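Local coordinates for putative exported protein (Bordetella pertussis Tohama I, PDB 2PFZ), which binds pyroglutamic acid as a periplasmic DctP-type solute receptor and probably delivers it to a tripartite ATP-independent (TRAP) transporter, at residues T7-S12 / I61-L66; S116-P121 / L205-V210; P120-F125 / Y179-S184. All blocks are in the same frame, centred on the assembly; numbering follows the deposited sequence.

Interaction 1 of 3, residues T7-S12 / I61-L66; sequences TAYPAS and IGEILL
The hydroxyl of Thr-7 and the carboxylate of Glu-63 make the direct polar bond of this contact, with OG1 of Thr-7 donating to OE1 of Glu-63 over 2.8 Å. The two side chains run next to each other and point the same way, and the hydroxyl meets OE1 from above the carboxylate plane, 36° out of it. Thr-7 holds OG1 anti to its backbone N (chi1 169°), beside the carbonyl carbon, where the oxygen also takes a weak bond of 3.4 Å from the backbone N of Tyr-9. A water adds a second link: it accepts from Ala-8 N at 2.8 Å and donates both to the backbone O of Glu-63 and to its OE1. That carboxylate oxygen therefore receives two hydrogens, which would favour its charged form despite burial. The other oxygen, OE2, has a weak hydrogen bond with Asn-208 ND2.

The arrangement belongs to the periplasmic-binding-protein fold: the loop that leaves strand 2-6 for helix 14-30 is fastened to strand 61-65, whose Leu-65 side chain comes within about 4 Å of the bound pyroglutamic acid. Glutamate suits the place because its extended chain carries a charge from the strand to the loop.

The remaining contacts are van der Waals. Tyr-9 turns a ring edge to the carboxylate, its CD2 lying 3.4 Å from Glu-63 OE1, with the ring and carboxylate planes 79° apart. Farther along, Tyr-9 OH approaches CB of Leu-65 at 3.9 Å, the two side chains crossing at about a right angle. Ala-8 CB sits over the centre of one face of the tyrosine ring, and Trp-119 meets this ring edge-to-face.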
loop_
_atom_site.group_PDB
_atom_site.type_symbol
_atom_site.label_atom_id
_atom_site.label_comp_id
_atom_site.label_asym_id
_atom_site.label_seq_id
_atom_site.Cartn_x
_atom_site.Cartn_y
_atom_site.Cartn_z
ATOM N N THR A 7 4.519 -8.405 9.116
ATOM C CA THR A 7 4.325 -7.155 8.405
ATOM C C THR A 7 5.683 -6.538 8.094
ATOM O O THR A 7 6.674 -6.742 8.836
ATOM C CB THR A 7 3.412 -6.181 9.209
ATOM O OG1 THR A 7 3.441 -4.884 8.609
ATOM C CG2 THR A 7 3.863 -6.011 10.666
ATOM N N ALA A 8 5.726 -5.786 6.997
ATOM C CA ALA A 8 6.947 -5.159 6.538
ATOM C C ALA A 8 7.250 -3.788 7.178
ATOM O O ALA A 8 8.325 -3.232 6.949
ATOM C CB ALA A 8 6.931 -5.086 5.000
ATOM N N TYR A 9 6.336 -3.285 8.019
ATOM C CA TYR A 9 6.376 -1.902 8.523
ATOM C C TYR A 9 6.561 -1.861 10.035
ATOM O O TYR A 9 6.288 -2.875 10.712
ATOM C CB TYR A 9 5.094 -1.166 8.069
ATOM C CG TYR A 9 4.899 -1.383 6.602
ATOM C CD1 TYR A 9 5.719 -0.736 5.685
ATOM C CD2 TYR A 9 3.956 -2.288 6.119
ATOM C CE1 TYR A 9 5.595 -0.956 4.344
ATOM C CE2 TYR A 9 3.825 -2.517 4.789
ATOM C CZ TYR A 9 4.645 -1.837 3.889
ATOM O OH TYR A 9 4.540 -2.071 2.545
ATOM N N PRO A 10 7.066 -0.720 10.562
ATOM C CA PRO A 10 7.448 -0.624 11.960
ATOM C C PRO A 10 6.245 -0.431 12.892
ATOM O O PRO A 10 5.132 -0.120 12.444
ATOM C CB PRO A 10 8.365 0.611 11.970
ATOM C CG PRO A 10 7.769 1.484 10.988
ATOM C CD PRO A 10 7.315 0.564 9.866
ATOM N N ALA A 11 6.467 -0.622 14.185
ATOM C CA ALA A 11 5.393 -0.508 15.153
ATOM C C ALA A 11 4.669 0.847 15.094
ATOM O O ALA A 11 3.462 0.903 15.315
ATOM C CB ALA A 11 5.920 -0.777 16.580
ATOM N N SER A 12 5.394 1.922 14.775
ATOM C CA SER A 12 4.800 3.264 14.751
ATOM C C SER A 12 3.936 3.522 13.510
ATOM O O SER A 12 3.187 4.499 13.447
ATOM C CB SER A 12 5.865 4.352 14.923
ATOM O OG SER A 12 6.826 4.293 13.896
ATOM N N ILE A 61 -1.202 -16.147 8.291
ATOM C CA ILE A 61 -1.808 -14.835 8.029
ATOM C C ILE A 61 -0.658 -13.868 7.794
ATOM O O ILE A 61 0.444 -14.074 8.327
ATOM C CB ILE A 61 -2.691 -14.437 9.251
ATOM C CG1 ILE A 61 -3.370 -13.063 9.065
ATOM C CG2 ILE A 61 -1.867 -14.465 10.547
ATOM C CD1 ILE A 61 -4.717 -12.893 9.860
ATOM N N GLY A 62 -0.869 -12.819 6.990
ATOM C CA GLY A 62 0.225 -11.913 6.693
ATOM C C GLY A 62 -0.252 -10.676 5.958
ATOM O O GLY A 62 -1.253 -10.725 5.260
ATOM N N GLU A 63 0.477 -9.576 6.120
ATOM C CA GLU A 63 0.130 -8.307 5.476
ATOM C C GLU A 63 1.044 -8.040 4.271
ATOM O O GLU A 63 2.297 -8.082 4.386
ATOM C CB GLU A 63 0.248 -7.154 6.471
ATOM C CG GLU A 63 -0.321 -5.870 5.877
ATOM C CD GLU A 63 0.272 -4.619 6.439
ATOM O OE1 GLU A 63 1.517 -4.555 6.669
ATOM O OE2 GLU A 63 -0.529 -3.677 6.602
ATOM N N ILE A 64 0.429 -7.782 3.118
ATOM C CA ILE A 64 1.176 -7.444 1.912
ATOM C C ILE A 64 0.754 -6.059 1.391
ATOM O O ILE A 64 -0.271 -5.527 1.813
ATOM C CB ILE A 64 0.969 -8.467 0.752
ATOM C CG1 ILE A 64 -0.514 -8.574 0.357
ATOM C CG2 ILE A 64 1.603 -9.860 1.064
ATOM C CD1 ILE A 64 -0.716 -8.949 -1.098
ATOM N N LEU A 65 1.568 -5.496 0.499
ATOM C CA LEU A 65 1.224 -4.316 -0.284
ATOM C C LEU A 65 0.820 -4.874 -1.630
ATOM O O LEU A 65 1.646 -5.519 -2.299
ATOM C CB LEU A 65 2.459 -3.440 -0.491
ATOM C CG LEU A 65 2.277 -2.230 -1.409
ATOM C CD1 LEU A 65 1.455 -1.196 -0.699
ATOM C CD2 LEU A 65 3.666 -1.705 -1.841
ATOM N N LEU A 66 -0.425 -4.647 -2.035
ATOM C CA LEU A 66 -0.934 -5.319 -3.248
ATOM C C LEU A 66 -0.034 -5.073 -4.448
ATOM O O LEU A 66 0.282 -5.999 -5.196
ATOM C CB LEU A 66 -2.359 -4.864 -3.576
ATOM C CG LEU A 66 -3.440 -5.213 -2.551
ATOM C CD1 LEU A 66 -4.753 -4.510 -2.839
ATOM C CD2 LEU A 66 -3.617 -6.719 -2.503
HETATM O O HOH W 1 3.577 -5.727 5.175
#

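Interaction 2 of 3, residues S116-P121 / L205-V210; sequences SVAWPP and LPKNAV. With PCA (pyroglutamic acid), chain B.
Asn-208 O is gripped by two donors that reach it from opposite faces of its carbonyl plane: Ser-116 OG at 2.8 Å and Val-117 N at 3.0 Å. Serine suits this edge because OG, anti to its backbone N (chi1 -176°), swings back to the partner strand. The strands are antiparallel; Val-117 and Asn-208 form a hydrogen-bonded pair, and beyond the regular strand Trp-119 N still bonds Pro-206 O.

Asn-208 also positions the tryptophan of the ligand pocket. Trp-119 NE1 donates to Asn-208 OD1 over 2.8 Å; the oxygen lies near the indole plane, whereas NE1 stands above the amide plane, and the two planes are 86° apart. One indole face thereby lies against pyroglutamic acid, whose CD is 3.3 Å above the ring plane toward its rim. Pro-206 adds a rigid apolar wall, its CG 3.8 Å from CG of the ligand.

At the other end Leu-205 packs alongside the Pro-121 ring, their CG atoms 3.9 Å apart. Around this pair of strands, helix 88-107 touches Ser-116 and Lys-207, helix 222-256 touches Val-117 and Ala-118, helix 14-30 touches Val-117 and Asn-208, and strand 61-65 continues the sheet beside strand 207-213.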
loop_
_atom_site.group_PDB
_atom_site.type_symbol
_atom_site.label_atom_id
_atom_site.label_comp_id
_atom_site.label_asym_id
_atom_site.label_seq_id
_atom_site.Cartn_x
_atom_site.Cartn_y
_atom_site.Cartn_z
ATOM N N SER A 116 -8.507 -5.055 3.704
ATOM C CA SER A 116 -7.560 -4.263 2.920
ATOM C C SER A 116 -7.714 -2.794 3.305
ATOM O O SER A 116 -8.850 -2.314 3.439
ATOM C CB SER A 116 -7.826 -4.444 1.419
ATOM O OG SER A 116 -6.859 -3.767 0.591
ATOM N N VAL A 117 -6.590 -2.105 3.546
ATOM C CA VAL A 117 -6.674 -0.688 3.856
ATOM C C VAL A 117 -5.731 0.178 3.046
ATOM O O VAL A 117 -4.624 -0.222 2.746
ATOM C CB VAL A 117 -6.741 -0.303 5.389
ATOM C CG1 VAL A 117 -6.826 -1.510 6.384
ATOM C CG2 VAL A 117 -5.782 0.798 5.801
ATOM N N ALA A 118 -6.216 1.355 2.675
ATOM C CA ALA A 118 -5.437 2.262 1.839
ATOM C C ALA A 118 -4.413 3.021 2.660
ATOM O O ALA A 118 -4.723 3.524 3.732
ATOM C CB ALA A 118 -6.360 3.262 1.134
ATOM N N TRP A 119 -3.194 3.094 2.131
ATOM C CA TRP A 119 -2.198 4.073 2.562
ATOM C C TRP A 119 -2.731 5.459 2.160
ATOM O O TRP A 119 -3.602 5.563 1.295
ATOM C CB TRP A 119 -0.882 3.840 1.807
ATOM C CG TRP A 119 -0.038 2.677 2.281
ATOM C CD1 TRP A 119 -0.103 1.385 1.853
ATOM C CD2 TRP A 119 1.026 2.742 3.216
ATOM N NE1 TRP A 119 0.864 0.622 2.469
ATOM C CE2 TRP A 119 1.563 1.431 3.336
ATOM C CE3 TRP A 119 1.565 3.766 3.998
ATOM C CZ2 TRP A 119 2.628 1.138 4.178
ATOM C CZ3 TRP A 119 2.620 3.472 4.844
ATOM C CH2 TRP A 119 3.149 2.168 4.918
ATOM N N PRO A 120 -2.210 6.533 2.785
ATOM C CA PRO A 120 -2.606 7.897 2.382
ATOM C C PRO A 120 -2.205 8.279 0.941
ATOM O O PRO A 120 -1.399 7.591 0.296
ATOM C CB PRO A 120 -1.920 8.772 3.424
ATOM C CG PRO A 120 -1.706 7.783 4.638
ATOM C CD PRO A 120 -1.307 6.551 3.949
ATOM N N PRO A 121 -2.818 9.353 0.406
ATOM C CA PRO A 121 -2.565 9.734 -0.986
ATOM C C PRO A 121 -1.103 10.025 -1.270
ATOM O O PRO A 121 -0.421 10.655 -0.454
ATOM C CB PRO A 121 -3.424 10.984 -1.155
ATOM C CG PRO A 121 -4.545 10.786 -0.156
ATOM C CD PRO A 121 -3.817 10.250 1.035
ATOM N N LEU A 205 -3.743 5.814 -4.084
ATOM C CA LEU A 205 -3.777 5.367 -2.708
ATOM C C LEU A 205 -3.579 3.845 -2.721
ATOM O O LEU A 205 -4.533 3.086 -2.879
ATOM C CB LEU A 205 -5.077 5.751 -1.969
ATOM C CG LEU A 205 -5.368 7.211 -1.557
ATOM C CD1 LEU A 205 -5.802 8.018 -2.780
ATOM C CD2 LEU A 205 -6.457 7.306 -0.478
ATOM N N PRO A 206 -2.340 3.407 -2.512
ATOM C CA PRO A 206 -2.102 1.978 -2.651
ATOM C C PRO A 206 -2.573 1.279 -1.382
ATOM O O PRO A 206 -2.460 1.839 -0.295
ATOM C CB PRO A 206 -0.574 1.900 -2.767
ATOM C CG PRO A 206 -0.065 3.056 -1.967
ATOM C CD PRO A 206 -1.161 4.127 -1.998
ATOM N N LYS A 207 -3.083 0.059 -1.505
ATOM C CA LYS A 207 -3.580 -0.651 -0.311
ATOM C C LYS A 207 -2.634 -1.744 0.149
ATOM O O LYS A 207 -1.958 -2.372 -0.664
ATOM C CB LYS A 207 -4.962 -1.265 -0.578
ATOM C CG LYS A 207 -6.055 -0.240 -0.990
ATOM C CD LYS A 207 -7.478 -0.865 -1.064
ATOM C CE LYS A 207 -7.545 -1.969 -2.108
ATOM N NZ LYS A 207 -7.082 -1.484 -3.452
ATOM N N ASN A 208 -2.599 -1.955 1.459
ATOM C CA ASN A 208 -2.150 -3.238 2.026
ATOM C C ASN A 208 -3.328 -4.187 2.124
ATOM O O ASN A 208 -4.486 -3.749 2.102
ATOM C CB ASN A 208 -1.506 -3.012 3.397
ATOM C CG ASN A 208 -0.157 -2.342 3.288
ATOM O OD1 ASN A 208 0.350 -2.121 2.185
ATOM N ND2 ASN A 208 0.434 -2.003 4.424
ATOM N N ALA A 209 -3.046 -5.483 2.235
ATOM C CA ALA A 209 -4.083 -6.474 2.401
ATOM C C ALA A 209 -3.575 -7.486 3.398
ATOM O O ALA A 209 -2.404 -7.897 3.359
ATOM C CB ALA A 209 -4.389 -7.187 1.076
ATOM N N VAL A 210 -4.472 -7.907 4.279
ATOM C CA VAL A 210 -4.143 -8.992 5.191
ATOM C C VAL A 210 -4.749 -10.264 4.595
ATOM O O VAL A 210 -5.965 -10.342 4.387
ATOM C CB VAL A 210 -4.665 -8.708 6.598
ATOM C CG1 VAL A 210 -4.499 -9.950 7.498
ATOM C CG2 VAL A 210 -3.913 -7.499 7.181
HETATM N N PCA B . 4.439 3.840 2.089
HETATM C CA PCA B . 4.909 2.506 1.668
HETATM C CB PCA B . 4.072 1.971 0.505
HETATM C CG PCA B . 3.066 3.058 0.175
HETATM C CD PCA B . 3.324 4.112 1.212
HETATM O OE PCA B . 2.616 5.122 1.342
HETATM C C PCA B . 6.324 2.680 1.169
HETATM O O PCA B . 7.096 1.719 1.048
HETATM O OXT PCA B . 6.710 3.823 0.875
#

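Interaction 3 of 3, residues P120-F125 / Y179-S184; sequences PPQGIF and YMSSGS. With PCA (pyroglutamic acid), chain B.
Ser-181, paired with Gly-123, closes the pairing with strand 123-126, and Ser-182 comes just after it; the two consecutive serines grip pyroglutamic acid at two separate groups. Ser-181 OG donates to the carboxylate atom OXT, and Ser-182 OG donates to the ring carbonyl OE, both at 2.7 Å. This is a strand-to-helix junction in the mixed sheet of a periplasmic-binding-protein fold, and Ser-182 is the N-cap of helix 183-188. Its OG lies between the backbone N and the carbonyl carbon (chi1 54°) and also receives Thr-185 N, which would leave the hydroxyl hydrogen to the ligand. Serine suits both places, being small enough for the pocket yet able to donate.

The strands are antiparallel, their short axes at 140°. Gly-123 and Ser-181 exchange two backbone hydrogen bonds, as do Phe-125 and Tyr-179. Between these pairs, the Ile-124 and Met-180 side chains cross obliquely on one face of the sheet, with CG1 of the isoleucine 3.6 Å from CG of the methionine. The flexible thioether chain bends at chi3, and its CE lies near the isoleucine and Gln-122 O.

On the other face Phe-125 and Tyr-179 form an offset stack, centroids 4.7 Å apart and planes at 24°. Their side chains run together, and CD2 of the phenylalanine sits over the tyrosine face toward the rim. Tyr-179 OH is hydrogen-bonded to Thr-191 OG1.

Before the strand, the Pro-120 ring puts CD 3.7 Å from Ser-182 CB. A water joins the proline turn to the helix start, donating to Pro-121 O and accepting from Gly-183 N. At the far rim of the phenylalanine ring, Phe-125 CZ meets Ser-182 O in the ring plane at 3.2 Å.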
loop_
_atom_site.group_PDB
_atom_site.type_symbol
_atom_site.label_atom_id
_atom_site.label_comp_id
_atom_site.label_asym_id
_atom_site.label_seq_id
_atom_site.Cartn_x
_atom_site.Cartn_y
_atom_site.Cartn_z
ATOM N N PRO A 120 -2.210 6.533 2.785
ATOM C CA PRO A 120 -2.606 7.897 2.382
ATOM C C PRO A 120 -2.205 8.279 0.941
ATOM O O PRO A 120 -1.399 7.591 0.296
ATOM C CB PRO A 120 -1.920 8.772 3.424
ATOM C CG PRO A 120 -1.706 7.783 4.638
ATOM C CD PRO A 120 -1.307 6.551 3.949
ATOM N N PRO A 121 -2.818 9.353 0.406
ATOM C CA PRO A 121 -2.565 9.734 -0.986
ATOM C C PRO A 121 -1.103 10.025 -1.270
ATOM O O PRO A 121 -0.421 10.655 -0.454
ATOM C CB PRO A 121 -3.424 10.984 -1.155
ATOM C CG PRO A 121 -4.545 10.786 -0.156
ATOM C CD PRO A 121 -3.817 10.250 1.035
ATOM N N GLN A 122 -0.628 9.523 -2.393
ATOM C CA GLN A 122 0.809 9.493 -2.655
ATOM C C GLN A 122 1.321 10.761 -3.281
ATOM O O GLN A 122 0.809 11.192 -4.317
ATOM C CB GLN A 122 1.154 8.328 -3.560
ATOM C CG GLN A 122 0.628 6.992 -2.994
ATOM C CD GLN A 122 1.480 6.386 -1.892
ATOM O OE1 GLN A 122 1.060 6.304 -0.728
ATOM N NE2 GLN A 122 2.640 5.917 -2.249
ATOM N N GLY A 123 2.380 11.310 -2.678
ATOM C CA GLY A 123 2.999 12.527 -3.195
ATOM C C GLY A 123 4.447 12.274 -3.521
ATOM O O GLY A 123 4.939 11.160 -3.360
ATOM N N ILE A 124 5.132 13.309 -3.990
ATOM C CA ILE A 124 6.520 13.190 -4.424
ATOM C C ILE A 124 7.388 13.898 -3.444
ATOM O O ILE A 124 7.238 15.117 -3.247
ATOM C CB ILE A 124 6.781 13.864 -5.796
ATOM C CG1 ILE A 124 5.690 13.491 -6.808
ATOM C CG2 ILE A 124 8.183 13.457 -6.313
ATOM C CD1 ILE A 124 5.640 14.446 -8.043
ATOM N N PHE A 125 8.295 13.140 -2.831
ATOM C CA PHE A 125 9.352 13.686 -1.976
ATOM C C PHE A 125 10.537 14.042 -2.870
ATOM O O PHE A 125 11.074 13.170 -3.540
ATOM C CB PHE A 125 9.822 12.653 -0.946
ATOM C CG PHE A 125 8.804 12.350 0.132
ATOM C CD1 PHE A 125 8.712 13.163 1.278
ATOM C CD2 PHE A 125 7.937 11.263 -0.003
ATOM C CE1 PHE A 125 7.766 12.883 2.302
ATOM C CE2 PHE A 125 6.980 10.964 1.013
ATOM C CZ PHE A 125 6.892 11.780 2.153
ATOM N N TYR A 179 11.414 10.206 -4.058
ATOM C CA TYR A 179 10.484 9.097 -4.194
ATOM C C TYR A 179 9.010 9.511 -4.075
ATOM O O TYR A 179 8.694 10.581 -3.581
ATOM C CB TYR A 179 10.801 7.965 -3.210
ATOM C CG TYR A 179 10.577 8.228 -1.748
ATOM C CD1 TYR A 179 11.523 8.925 -0.992
ATOM C CD2 TYR A 179 9.449 7.713 -1.084
ATOM C CE1 TYR A 179 11.330 9.145 0.368
ATOM C CE2 TYR A 179 9.245 7.949 0.267
ATOM C CZ TYR A 179 10.196 8.662 0.996
ATOM O OH TYR A 179 10.031 8.878 2.360
ATOM N N MET A 180 8.113 8.639 -4.526
ATOM C CA MET A 180 6.693 8.803 -4.203
ATOM C C MET A 180 6.261 7.848 -3.102
ATOM O O MET A 180 6.678 6.693 -3.084
ATOM C CB MET A 180 5.802 8.699 -5.424
ATOM C CG MET A 180 5.993 9.882 -6.381
ATOM S SD MET A 180 4.911 9.840 -7.809
ATOM C CE MET A 180 3.365 10.366 -7.076
ATOM N N SER A 181 5.517 8.399 -2.141
ATOM C CA SER A 181 4.973 7.671 -0.981
ATOM C C SER A 181 4.025 8.610 -0.224
ATOM O O SER A 181 3.655 9.676 -0.731
ATOM C CB SER A 181 6.080 7.219 -0.028
ATOM O OG SER A 181 5.578 6.294 0.930
ATOM N N SER A 182 3.650 8.203 0.994
ATOM C CA SER A 182 2.702 8.920 1.824
ATOM C C SER A 182 3.457 9.823 2.809
ATOM O O SER A 182 4.658 9.657 3.006
ATOM C CB SER A 182 1.849 7.926 2.597
ATOM O OG SER A 182 2.674 7.014 3.315
ATOM N N GLY A 183 2.754 10.791 3.396
ATOM C CA GLY A 183 3.292 11.557 4.517
ATOM C C GLY A 183 3.674 10.637 5.667
ATOM O O GLY A 183 4.653 10.902 6.378
ATOM N N SER A 184 2.869 9.587 5.860
ATOM C CA SER A 184 3.122 8.515 6.836
ATOM C C SER A 184 4.567 8.014 6.761
ATOM O O SER A 184 5.333 8.162 7.715
ATOM C CB SER A 184 2.139 7.358 6.607
ATOM O OG SER A 184 2.507 6.183 7.334
HETATM N N PCA B . 4.439 3.840 2.089
HETATM C CA PCA B . 4.909 2.506 1.668
HETATM C CB PCA B . 4.072 1.971 0.505
HETATM C CG PCA B . 3.066 3.058 0.175
HETATM C CD PCA B . 3.324 4.112 1.212
HETATM O OE PCA B . 2.616 5.122 1.342
HETATM C C PCA B . 6.324 2.680 1.169
HETATM O O PCA B . 7.096 1.719 1.048
HETATM O OXT PCA B . 6.710 3.823 0.875
HETATM O O HOH W 2 0.191 11.372 2.320
#

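Overall arrangement
Interaction 1 closes along the chain before interactions 2 and 3 open, and these last two start from the same stretch, sharing Pro-120 and Pro-121. Interactions 1 and 2 have centres about 11 Å apart and meet in the three-stranded antiparallel sheet, where strand 207-213 lies between 61-65 and 111-118. Interaction 3 belongs to the six-stranded mixed sheet, its centre about 12 Å from interaction 2 and about 17 Å from interaction 1. The Trp-119 to Gln-122 connection thus joins the sheets beside pyroglutamic acid, which interactions 2 and 3 touch and Leu-65 of interaction 1 approaches. Interaction 1 backs Trp-119 directly through Tyr-9 and indirectly through Glu-63, whose OE2 weakly hydrogen-bonds Asn-208 ND2.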